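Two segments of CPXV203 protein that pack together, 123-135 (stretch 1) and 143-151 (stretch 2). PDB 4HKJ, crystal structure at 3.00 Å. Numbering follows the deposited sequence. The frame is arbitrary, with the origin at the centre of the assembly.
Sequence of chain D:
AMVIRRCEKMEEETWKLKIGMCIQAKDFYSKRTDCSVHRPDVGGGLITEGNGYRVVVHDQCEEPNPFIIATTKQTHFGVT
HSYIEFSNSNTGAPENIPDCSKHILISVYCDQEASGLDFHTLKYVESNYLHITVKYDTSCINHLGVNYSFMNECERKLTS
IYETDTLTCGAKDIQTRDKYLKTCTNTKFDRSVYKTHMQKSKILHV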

ATOM      1  N   LYS D 123      17.485   0.199   4.052  1.00 61.97           N
ATOM      2  CA  LYS D 123      16.992   0.920   5.218  1.00 62.95           C
ATOM      3  C   LYS D 123      15.556   1.371   4.973  1.00 63.32           C
ATOM      4  O   LYS D 123      15.309   2.338   4.252  1.00 56.15           O
ATOM      5  CB  LYS D 123      17.898   2.111   5.530  1.00 60.87           C
ATOM      6  CG  LYS D 123      17.625   2.769   6.869  1.00 69.11           C
ATOM      7  CD  LYS D 123      18.876   3.449   7.397  1.00 78.21           C
ATOM      8  CE  LYS D 123      19.476   4.382   6.359  1.00 91.55           C
ATOM      9  NZ  LYS D 123      20.763   4.972   6.821  1.00 97.21           N
ATOM     10  N   TYR D 124      14.615   0.654   5.578  1.00 44.20           N
ATOM     11  CA  TYR D 124      13.194   0.875   5.334  1.00 48.82           C
ATOM     12  C   TYR D 124      12.627   2.062   6.105  1.00 55.84           C
ATOM     13  O   TYR D 124      11.802   2.809   5.582  1.00 60.09           O
ATOM     14  CB  TYR D 124      12.395  -0.387   5.667  1.00 50.61           C
ATOM     15  CG  TYR D 124      12.392  -1.428   4.568  1.00 55.95           C
ATOM     16  CD1 TYR D 124      13.399  -2.379   4.478  1.00 59.91           C
ATOM     17  CD2 TYR D 124      11.376  -1.460   3.623  1.00 61.82           C
ATOM     18  CE1 TYR D 124      13.395  -3.330   3.476  1.00 62.74           C
ATOM     19  CE2 TYR D 124      11.365  -2.407   2.620  1.00 70.86           C
ATOM     20  CZ  TYR D 124      12.375  -3.339   2.551  1.00 70.05           C
ATOM     21  OH  TYR D 124      12.362  -4.281   1.549  1.00 80.32           O
ATOM     22  N   VAL D 125      13.058   2.226   7.352  1.00 59.73           N
ATOM     23  CA  VAL D 125      12.517   3.280   8.204  1.00 62.30           C
ATOM     24  C   VAL D 125      13.614   4.166   8.790  1.00 62.70           C
ATOM     25  O   VAL D 125      14.606   3.673   9.329  1.00 63.52           O
ATOM     26  CB  VAL D 125      11.659   2.695   9.350  1.00 59.95           C
ATOM     27  CG1 VAL D 125      11.055   3.811  10.190  1.00 58.71           C
ATOM     28  CG2 VAL D 125      10.564   1.796   8.794  1.00 37.87           C
ATOM     29  N   GLU D 126      13.425   5.478   8.676  1.00 67.60           N
ATOM     30  CA  GLU D 126      14.358   6.451   9.233  1.00 69.32           C
ATOM     31  C   GLU D 126      13.589   7.594   9.893  1.00 78.52           C
ATOM     32  O   GLU D 126      13.133   8.516   9.218  1.00 86.22           O
ATOM     33  CB  GLU D 126      15.273   6.998   8.134  1.00 66.55           C
ATOM     34  CG  GLU D 126      16.267   8.053   8.604  1.00 87.21           C
ATOM     35  CD  GLU D 126      17.437   7.461   9.366  1.00107.14           C
ATOM     36  OE1 GLU D 126      17.664   6.238   9.253  1.00118.17           O
ATOM     37  OE2 GLU D 126      18.132   8.220  10.075  1.00107.85           O
ATOM     38  N   SER D 127      13.440   7.526  11.212  1.00 85.96           N
ATOM     39  CA  SER D 127      12.719   8.557  11.948  1.00 92.76           C
ATOM     40  C   SER D 127      13.335   8.804  13.322  1.00108.86           C
ATOM     41  O   SER D 127      14.254   8.096  13.738  1.00116.03           O
ATOM     42  CB  SER D 127      11.243   8.181  12.097  1.00 75.46           C
ATOM     43  OG  SER D 127      11.089   7.013  12.880  1.00 63.24           O
ATOM     44  N   ASN D 128      12.816   9.807  14.023  1.00110.60           N
ATOM     45  CA  ASN D 128      13.325  10.178  15.340  1.00108.04           C
ATOM     46  C   ASN D 128      13.036   9.130  16.411  1.00 94.07           C
ATOM     47  O   ASN D 128      13.695   9.095  17.449  1.00 91.14           O
ATOM     48  CB  ASN D 128      12.750  11.530  15.772  1.00114.20           C
ATOM     49  CG  ASN D 128      13.271  12.680  14.933  1.00117.34           C
ATOM     50  OD1 ASN D 128      12.499  13.410  14.310  1.00118.69           O
ATOM     51  ND2 ASN D 128      14.588  12.849  14.915  1.00116.73           N
ATOM     52  N   TYR D 129      12.049   8.279  16.151  1.00 80.60           N
ATOM     53  CA  TYR D 129      11.633   7.272  17.120  1.00 77.07           C
ATOM     54  C   TYR D 129      12.268   5.907  16.861  1.00 71.14           C
ATOM     55  O   TYR D 129      12.567   5.168  17.800  1.00 72.08           O
ATOM     56  CB  TYR D 129      10.109   7.135  17.133  1.00 81.86           C
ATOM     57  CG  TYR D 129       9.371   8.366  17.615  1.00 89.28           C
ATOM     58  CD1 TYR D 129      10.016   9.343  18.359  1.00 87.62           C
ATOM     59  CD2 TYR D 129       8.025   8.547  17.326  1.00 93.10           C
ATOM     60  CE1 TYR D 129       9.343  10.467  18.800  1.00 89.45           C
ATOM     61  CE2 TYR D 129       7.343   9.668  17.763  1.00 93.22           C
ATOM     62  CZ  TYR D 129       8.008  10.624  18.499  1.00 93.78           C
ATOM     63  OH  TYR D 129       7.336  11.742  18.938  1.00105.97           O
ATOM     64  N   LEU D 130      12.474   5.575  15.591  1.00 60.67           N
ATOM     65  CA  LEU D 130      12.925   4.236  15.235  1.00 53.68           C
ATOM     66  C   LEU D 130      13.714   4.196  13.927  1.00 62.49           C
ATOM     67  O   LEU D 130      13.478   4.992  13.019  1.00 51.56           O
ATOM     68  CB  LEU D 130      11.722   3.292  15.140  1.00 42.22           C
ATOM     69  CG  LEU D 130      11.998   1.797  15.314  1.00 55.78           C
ATOM     70  CD1 LEU D 130      12.473   1.509  16.731  1.00 40.15           C
ATOM     71  CD2 LEU D 130      10.762   0.980  14.981  1.00 49.36           C
ATOM     72  N   HIS D 131      14.655   3.259  13.850  1.00 71.02           N
ATOM     73  CA  HIS D 131      15.412   3.006  12.629  1.00 70.28           C
ATOM     74  C   HIS D 131      15.306   1.527  12.268  1.00 59.90           C
ATOM     75  O   HIS D 131      15.726   0.664  13.038  1.00 53.32           O
ATOM     76  CB  HIS D 131      16.883   3.391  12.814  1.00 73.88           C
ATOM     77  CG  HIS D 131      17.100   4.844  13.106  1.00 77.20           C
ATOM     78  ND1 HIS D 131      17.002   5.372  14.375  1.00 87.30           N
ATOM     79  CD2 HIS D 131      17.415   5.878  12.291  1.00 74.82           C
ATOM     80  CE1 HIS D 131      17.245   6.669  14.329  1.00 90.74           C
ATOM     81  NE2 HIS D 131      17.499   7.002  13.076  1.00 84.08           N
ATOM     82  N   ILE D 132      14.736   1.232  11.104  1.00 55.79           N
ATOM     83  CA  ILE D 132      14.567  -0.155  10.679  1.00 47.62           C
ATOM     84  C   ILE D 132      15.366  -0.479   9.419  1.00 56.57           C
ATOM     85  O   ILE D 132      15.086   0.040   8.339  1.00 55.18           O
ATOM     86  CB  ILE D 132      13.082  -0.512  10.451  1.00 40.36           C
ATOM     87  CG1 ILE D 132      12.285  -0.329  11.744  1.00 45.95           C
ATOM     88  CG2 ILE D 132      12.950  -1.940   9.944  1.00 43.68           C
ATOM     89  CD1 ILE D 132      10.821  -0.711  11.623  1.00 42.05           C
ATOM     90  N   THR D 133      16.365  -1.344   9.572  1.00 63.25           N
ATOM     91  CA  THR D 133      17.168  -1.801   8.443  1.00 56.75           C
ATOM     92  C   THR D 133      16.940  -3.293   8.213  1.00 58.17           C
ATOM     93  O   THR D 133      17.005  -4.089   9.150  1.00 63.49           O
ATOM     94  CB  THR D 133      18.667  -1.541   8.680  1.00 66.24           C
ATOM     95  OG1 THR D 133      18.865  -0.170   9.045  1.00 66.88           O
ATOM     96  CG2 THR D 133      19.466  -1.845   7.425  1.00 74.97           C
ATOM     97  N   VAL D 134      16.666  -3.668   6.968  1.00 52.67           N
ATOM     98  CA  VAL D 134      16.371  -5.060   6.645  1.00 44.89           C
ATOM     99  C   VAL D 134      17.367  -5.669   5.660  1.00 59.91           C
ATOM    100  O   VAL D 134      17.604  -5.128   4.579  1.00 52.64           O
ATOM    101  CB  VAL D 134      14.944  -5.220   6.088  1.00 43.27           C
ATOM    102  CG1 VAL D 134      14.695  -6.661   5.666  1.00 44.69           C
ATOM    103  CG2 VAL D 134      13.926  -4.782   7.122  1.00 41.01           C
ATOM    104  N   LYS D 135      17.946  -6.798   6.055  1.00 66.82           N
ATOM    105  CA  LYS D 135      18.857  -7.556   5.209  1.00 68.60           C
ATOM    106  C   LYS D 135      18.228  -8.912   4.908  1.00 64.52           C
ATOM    107  O   LYS D 135      17.910  -9.666   5.825  1.00 60.50           O
ATOM    108  CB  LYS D 135      20.193  -7.742   5.929  1.00 62.78           C
ATOM    109  CG  LYS D 135      21.143  -8.723   5.264  1.00 67.06           C
ATOM    110  CD  LYS D 135      22.315  -9.043   6.180  1.00 78.04           C
ATOM    111  CE  LYS D 135      23.239 -10.082   5.567  1.00 93.04           C
ATOM    112  NZ  LYS D 135      23.947  -9.570   4.361  1.00102.80           N
ATOM    113  N   HIS D 143       9.518 -10.524  -2.497  1.00 61.52           N
ATOM    114  CA  HIS D 143       9.203  -9.164  -2.071  1.00 62.03           C
ATOM    115  C   HIS D 143       9.113  -9.055  -0.550  1.00 56.58           C
ATOM    116  O   HIS D 143       8.700  -9.998   0.124  1.00 59.89           O
ATOM    117  CB  HIS D 143       7.896  -8.688  -2.707  1.00 51.46           C
ATOM    118  CG  HIS D 143       7.567  -7.259  -2.406  1.00 49.80           C
ATOM    119  ND1 HIS D 143       6.936  -6.870  -1.246  1.00 50.39           N
ATOM    120  CD2 HIS D 143       7.788  -6.125  -3.113  1.00 76.01           C
ATOM    121  CE1 HIS D 143       6.780  -5.558  -1.250  1.00 58.35           C
ATOM    122  NE2 HIS D 143       7.288  -5.082  -2.372  1.00 68.33           N
ATOM    123  N   LEU D 144       9.501  -7.898  -0.020  1.00 46.65           N
ATOM    124  CA  LEU D 144       9.446  -7.650   1.417  1.00 44.09           C
ATOM    125  C   LEU D 144       8.903  -6.255   1.718  1.00 42.61           C
ATOM    126  O   LEU D 144       9.433  -5.255   1.234  1.00 65.37           O
ATOM    127  CB  LEU D 144      10.831  -7.827   2.047  1.00 44.51           C
ATOM    128  CG  LEU D 144      10.944  -7.763   3.571  1.00 50.14           C
ATOM    129  CD1 LEU D 144      11.913  -8.820   4.071  1.00 43.32           C
ATOM    130  CD2 LEU D 144      11.389  -6.385   4.036  1.00 57.95           C
ATOM    131  N   GLY D 145       7.844  -6.199   2.518  1.00 59.40           N
ATOM    132  CA  GLY D 145       7.264  -4.936   2.935  1.00 49.67           C
ATOM    133  C   GLY D 145       7.320  -4.786   4.441  1.00 49.48           C
ATOM    134  O   GLY D 145       7.232  -5.771   5.172  1.00 58.15           O
ATOM    135  N   VAL D 146       7.478  -3.551   4.908  1.00 56.72           N
ATOM    136  CA  VAL D 146       7.580  -3.283   6.341  1.00 61.51           C
ATOM    137  C   VAL D 146       6.637  -2.167   6.777  1.00 64.26           C
ATOM    138  O   VAL D 146       6.701  -1.053   6.261  1.00 60.88           O
ATOM    139  CB  VAL D 146       9.009  -2.899   6.749  1.00 56.05           C
ATOM    140  CG1 VAL D 146       9.065  -2.525   8.223  1.00 35.28           C
ATOM    141  CG2 VAL D 146       9.974  -4.029   6.447  1.00 53.23           C
ATOM    142  N   ASN D 147       5.767  -2.470   7.735  1.00 66.45           N
ATOM    143  CA  ASN D 147       4.913  -1.446   8.318  1.00 68.49           C
ATOM    144  C   ASN D 147       5.380  -1.105   9.727  1.00 64.52           C
ATOM    145  O   ASN D 147       5.828  -1.978  10.470  1.00 62.43           O
ATOM    146  CB  ASN D 147       3.450  -1.885   8.317  1.00 80.18           C
ATOM    147  CG  ASN D 147       2.504  -0.741   8.003  1.00 98.49           C
ATOM    148  OD1 ASN D 147       2.208  -0.468   6.838  1.00109.26           O
ATOM    149  ND2 ASN D 147       2.027  -0.065   9.041  1.00101.09           N
ATOM    150  N   TYR D 148       5.281   0.169  10.083  1.00 66.69           N
ATOM    151  CA  TYR D 148       5.841   0.660  11.336  1.00 58.56           C
ATOM    152  C   TYR D 148       4.862   1.569  12.075  1.00 64.10           C
ATOM    153  O   TYR D 148       4.243   2.453  11.480  1.00 74.39           O
ATOM    154  CB  TYR D 148       7.172   1.372  11.062  1.00 55.13           C
ATOM    155  CG  TYR D 148       7.516   2.500  12.010  1.00 57.46           C
ATOM    156  CD1 TYR D 148       7.859   2.247  13.331  1.00 63.97           C
ATOM    157  CD2 TYR D 148       7.531   3.817  11.568  1.00 48.87           C
ATOM    158  CE1 TYR D 148       8.186   3.277  14.193  1.00 78.87           C
ATOM    159  CE2 TYR D 148       7.858   4.853  12.421  1.00 59.73           C
ATOM    160  CZ  TYR D 148       8.183   4.578  13.732  1.00 85.05           C
ATOM    161  OH  TYR D 148       8.509   5.604  14.588  1.00102.56           O
ATOM    162  N   SER D 149       4.720   1.334  13.376  1.00 61.07           N
ATOM    163  CA  SER D 149       3.809   2.110  14.208  1.00 56.20           C
ATOM    164  C   SER D 149       4.343   2.237  15.632  1.00 59.32           C
ATOM    165  O   SER D 149       4.597   1.234  16.301  1.00 67.74           O
ATOM    166  CB  SER D 149       2.420   1.470  14.218  1.00 50.60           C
ATOM    167  OG  SER D 149       1.505   2.254  14.965  1.00 70.38           O
ATOM    168  N   PHE D 150       4.510   3.475  16.087  1.00 49.64           N
ATOM    169  CA  PHE D 150       5.079   3.739  17.404  1.00 52.68           C
ATOM    170  C   PHE D 150       4.530   5.044  17.973  1.00 56.26           C
ATOM    171  O   PHE D 150       4.999   6.128  17.623  1.00 58.04           O
ATOM    172  CB  PHE D 150       6.606   3.805  17.308  1.00 60.60           C
ATOM    173  CG  PHE D 150       7.303   3.823  18.639  1.00 74.45           C
ATOM    174  CD1 PHE D 150       7.078   2.819  19.564  1.00 75.97           C
ATOM    175  CD2 PHE D 150       8.198   4.830  18.956  1.00 82.47           C
ATOM    176  CE1 PHE D 150       7.722   2.823  20.786  1.00 73.29           C
ATOM    177  CE2 PHE D 150       8.847   4.840  20.179  1.00 83.30           C
ATOM    178  CZ  PHE D 150       8.608   3.836  21.094  1.00 75.16           C
HETATM  179  N   MSE D 151       3.538   4.935  18.850  1.00 52.15           N
HETATM  180  CA  MSE D 151       2.898   6.104  19.444  1.00 54.65           C
HETATM  181  C   MSE D 151       2.145   5.736  20.715  1.00 55.61           C
HETATM  182  O   MSE D 151       1.952   4.560  21.011  1.00 55.45           O
HETATM  183  CB  MSE D 151       1.943   6.754  18.442  1.00 59.00           C
HETATM  184  CG  MSE D 151       0.914   5.799  17.864  1.00 58.82           C
HETATM  185 SE   MSE D 151      -0.168   6.612  16.460  1.00145.38          SE
HETATM  186  CE  MSE D 151      -1.131   5.022  15.868  1.00 81.73           C
TER

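Two successive residues of one strand, Tyr124 and Val125, both point toward stretch 2, where a regular strand would turn one of them away. The backbone is irregular at the same place: Tyr124 has phi/psi of -80/-40, and Ile132 O accepts from both Tyr124 N (2.9 Å, weak) and Val125 N (3.1 Å). Each of the two joins a reciprocal valine-tyrosine pair. Val146 CG2 lies 4.1 Å from the centroid of the Tyr124 ring (CG, CD1, CD2, CE1, CE2, CZ), 15° off its normal, while Val125 CG1 sits 4.2 Å from the centroid of the Tyr148 ring, 26° off.

Along strand 143-151 the side chains alternate: Leu144, Val146, Tyr148 and Phe150 point toward stretch 1, whereas His143, Asn147 and Ser149 point away. Stretch 1 folds back as a hairpin, pinned by the Ile132 N to Val125 O hydrogen bond of 3.0 Å, and both its strands present side chains to the same partner. Val146 meets Tyr124 as well as Ile132 and Val134, with Val134 CG2 4.1 Å from Val146 CG2. Leu144 CD2 likewise packs 3.7 Å from Val134 CG1 and 3.5 Å from Tyr124 CZ.

Tyr148, with the largest covered area, reaches the turn: Tyr148 CE1 lies 3.5 Å from Leu130 CD2, and Ser127 OG is within weak hydrogen-bonding distance of Tyr148 OH at 3.4 Å, though Leu130 O competes for that proton. Beyond it, Phe150 CD2 packs 3.5 Å from Tyr129 CB.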